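PDB 6BXS: mitochondrial association factor 1 from Toxoplasma gondii, which probably acts at the parasite-host interface in the association of host mitochondria and contains a domain related to ADP-ribose-binding macro domains. Local coordinates for residues Glu85-Ser90 and Phe116-Phe120. Numbering follows the deposited sequence.
Sequences ELSAES and FSRVF
Start with Glu89, which reaches out of the first turns of helix 83-103 in an extended t,t conformation towards the loop that leads into strand 120-126. The register sets CA of Leu86 7.9 Å from CA of Val119, and CA of Glu89 8.0 Å from CA of Ser117. Ser117, with chi1 t and a beta-region backbone, donates from OG to Glu89 OE2 at 2.8 Å. The same OG accepts from Val119 N at 3.0 Å and from Phe120 N at 3.1 Å, an ST turn and ST motif in one, so the carboxylate is tied to a hydroxyl that already shapes the bend before the strand. In this macro-domain-related fold the contact joins a helix to the entry of a strand near one edge of the mixed sheet. Phe120, chi1 m, lays its ring beside the helix: CZ lies 4.3 Å from Leu86 CD1, and CE2 is 4.1 Å from Ser90 CA. Leu86 (t,p) also brings CD1 to 4.3 Å from Val119 CG1, and Ile70 of helix 61-76 touches both residues. At the exposed margin, Glu85 OE1 stays 4.4 Å from Arg118 NH1, beyond salt-bridge range.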
ATOM      1  N   GLU A  85       6.862 -16.206  13.106  1.00 26.01           N
ATOM      2  CA  GLU A  85       7.856 -15.186  13.429  1.00 23.83           C
ATOM      3  C   GLU A  85       7.514 -13.869  12.744  1.00 26.76           C
ATOM      4  O   GLU A  85       7.412 -12.824  13.390  1.00 24.37           O
ATOM      5  CB  GLU A  85       9.256 -15.632  13.005  1.00 30.69           C
ATOM      6  CG  GLU A  85       9.880 -16.707  13.877  1.00 50.05           C
ATOM      7  CD  GLU A  85      11.278 -17.081  13.420  1.00 65.09           C
ATOM      8  OE1 GLU A  85      12.101 -16.164  13.210  1.00 69.08           O
ATOM      9  OE2 GLU A  85      11.553 -18.290  13.263  1.00 61.78           O
ATOM     10  N   LEU A  86       7.342 -13.937  11.430  1.00 23.70           N
ATOM     11  CA  LEU A  86       7.056 -12.762  10.618  1.00 24.54           C
ATOM     12  C   LEU A  86       5.734 -12.118  11.016  1.00 25.73           C
ATOM     13  O   LEU A  86       5.636 -10.892  11.101  1.00 26.88           O
ATOM     14  CB  LEU A  86       7.032 -13.141   9.135  1.00 26.26           C
ATOM     15  CG  LEU A  86       6.600 -12.055   8.149  1.00 22.69           C
ATOM     16  CD1 LEU A  86       7.432 -10.795   8.313  1.00 24.10           C
ATOM     17  CD2 LEU A  86       6.703 -12.580   6.726  1.00 27.28           C
ATOM     18  N   SER A  87       4.723 -12.947  11.251  1.00 24.52           N
ATOM     19  CA  SER A  87       3.410 -12.462  11.657  1.00 24.43           C
ATOM     20  C   SER A  87       3.490 -11.679  12.958  1.00 28.01           C
ATOM     21  O   SER A  87       2.987 -10.564  13.051  1.00 25.85           O
ATOM     22  CB  SER A  87       2.428 -13.625  11.813  1.00 20.54           C
ATOM     23  OG  SER A  87       1.863 -13.991  10.568  1.00 43.00           O
ATOM     24  N   ALA A  88       4.130 -12.271  13.960  1.00 27.40           N
ATOM     25  CA  ALA A  88       4.220 -11.652  15.275  1.00 26.34           C
ATOM     26  C   ALA A  88       5.105 -10.409  15.257  1.00 25.31           C
ATOM     27  O   ALA A  88       4.754  -9.385  15.843  1.00 28.21           O
ATOM     28  CB  ALA A  88       4.744 -12.656  16.292  1.00 22.75           C
ATOM     29  N   GLU A  89       6.249 -10.494  14.588  1.00 25.75           N
ATOM     30  CA  GLU A  89       7.200  -9.387  14.597  1.00 25.62           C
ATOM     31  C   GLU A  89       6.648  -8.173  13.854  1.00 26.81           C
ATOM     32  O   GLU A  89       6.697  -7.052  14.361  1.00 25.06           O
ATOM     33  CB  GLU A  89       8.531  -9.805  13.977  1.00 25.46           C
ATOM     34  CG  GLU A  89       9.690  -8.923  14.422  1.00 33.16           C
ATOM     35  CD  GLU A  89      10.914  -9.040  13.534  1.00 35.61           C
ATOM     36  OE1 GLU A  89      10.766  -9.366  12.338  1.00 36.65           O
ATOM     37  OE2 GLU A  89      12.030  -8.800  14.039  1.00 37.76           O
ATOM     38  N   SER A  90       6.135  -8.404  12.648  1.00 26.09           N
ATOM     39  CA  SER A  90       5.523  -7.342  11.854  1.00 23.46           C
ATOM     40  C   SER A  90       4.389  -6.694  12.636  1.00 25.81           C
ATOM     41  O   SER A  90       4.232  -5.473  12.646  1.00 22.44           O
ATOM     42  CB  SER A  90       4.997  -7.895  10.530  1.00 24.00           C
ATOM     43  OG  SER A  90       4.001  -8.881  10.752  1.00 23.79           O
ATOM     44  N   PHE A 116      16.967  -4.937  15.924  1.00 24.40           N
ATOM     45  CA  PHE A 116      16.432  -6.120  16.601  1.00 26.91           C
ATOM     46  C   PHE A 116      15.675  -7.068  15.669  1.00 27.86           C
ATOM     47  O   PHE A 116      15.144  -8.084  16.123  1.00 32.22           O
ATOM     48  CB  PHE A 116      15.510  -5.693  17.747  1.00 27.17           C
ATOM     49  CG  PHE A 116      14.286  -4.940  17.301  1.00 24.21           C
ATOM     50  CD1 PHE A 116      13.162  -5.617  16.859  1.00 26.18           C
ATOM     51  CD2 PHE A 116      14.259  -3.557  17.336  1.00 24.26           C
ATOM     52  CE1 PHE A 116      12.036  -4.929  16.452  1.00 24.79           C
ATOM     53  CE2 PHE A 116      13.137  -2.863  16.933  1.00 26.08           C
ATOM     54  CZ  PHE A 116      12.022  -3.549  16.489  1.00 27.60           C
ATOM     55  N   SER A 117      15.625  -6.743  14.380  1.00 25.58           N
ATOM     56  CA  SER A 117      14.909  -7.567  13.408  1.00 29.33           C
ATOM     57  C   SER A 117      15.845  -8.166  12.365  1.00 30.26           C
ATOM     58  O   SER A 117      16.900  -7.604  12.073  1.00 27.33           O
ATOM     59  CB  SER A 117      13.824  -6.747  12.706  1.00 28.04           C
ATOM     60  OG  SER A 117      13.108  -7.545  11.776  1.00 25.08           O
ATOM     61  N   ARG A 118      15.445  -9.309  11.811  1.00 23.91           N
ATOM     62  CA  ARG A 118      16.173  -9.935  10.711  1.00 34.10           C
ATOM     63  C   ARG A 118      15.475  -9.649   9.383  1.00 31.94           C
ATOM     64  O   ARG A 118      15.998  -9.971   8.315  1.00 33.77           O
ATOM     65  CB  ARG A 118      16.287 -11.449  10.918  1.00 46.10           C
ATOM     66  CG  ARG A 118      16.589 -11.883  12.345  1.00 43.93           C
ATOM     67  CD  ARG A 118      17.607 -13.015  12.373  1.00 69.99           C
ATOM     68  NE  ARG A 118      17.591 -13.751  13.638  1.00 92.52           N
ATOM     69  CZ  ARG A 118      17.019 -14.940  13.825  1.00 85.71           C
ATOM     70  NH1 ARG A 118      16.400 -15.566  12.829  1.00 69.80           N
ATOM     71  NH2 ARG A 118      17.068 -15.512  15.019  1.00 83.39           N
ATOM     72  N   VAL A 119      14.292  -9.044   9.463  1.00 33.89           N
ATOM     73  CA  VAL A 119      13.462  -8.796   8.289  1.00 27.24           C
ATOM     74  C   VAL A 119      13.495  -7.327   7.882  1.00 27.40           C
ATOM     75  O   VAL A 119      13.729  -7.001   6.718  1.00 24.15           O
ATOM     76  CB  VAL A 119      11.999  -9.215   8.550  1.00 26.85           C
ATOM     77  CG1 VAL A 119      11.105  -8.834   7.377  1.00 25.77           C
ATOM     78  CG2 VAL A 119      11.916 -10.714   8.821  1.00 30.21           C
ATOM     79  N   PHE A 120      13.252  -6.448   8.851  1.00 24.43           N
ATOM     80  CA  PHE A 120      13.126  -5.018   8.588  1.00 28.39           C
ATOM     81  C   PHE A 120      14.368  -4.247   9.016  1.00 28.34           C
ATOM     82  O   PHE A 120      14.821  -4.369  10.151  1.00 22.52           O
ATOM     83  CB  PHE A 120      11.898  -4.462   9.308  1.00 27.18           C
ATOM     84  CG  PHE A 120      10.631  -5.205   8.997  1.00 26.57           C
ATOM     85  CD1 PHE A 120       9.999  -5.036   7.779  1.00 26.82           C
ATOM     86  CD2 PHE A 120      10.071  -6.070   9.924  1.00 29.20           C
ATOM     87  CE1 PHE A 120       8.834  -5.716   7.486  1.00 28.34           C
ATOM     88  CE2 PHE A 120       8.905  -6.752   9.637  1.00 29.43           C
ATOM     89  CZ  PHE A 120       8.286  -6.575   8.417  1.00 26.96           C
TER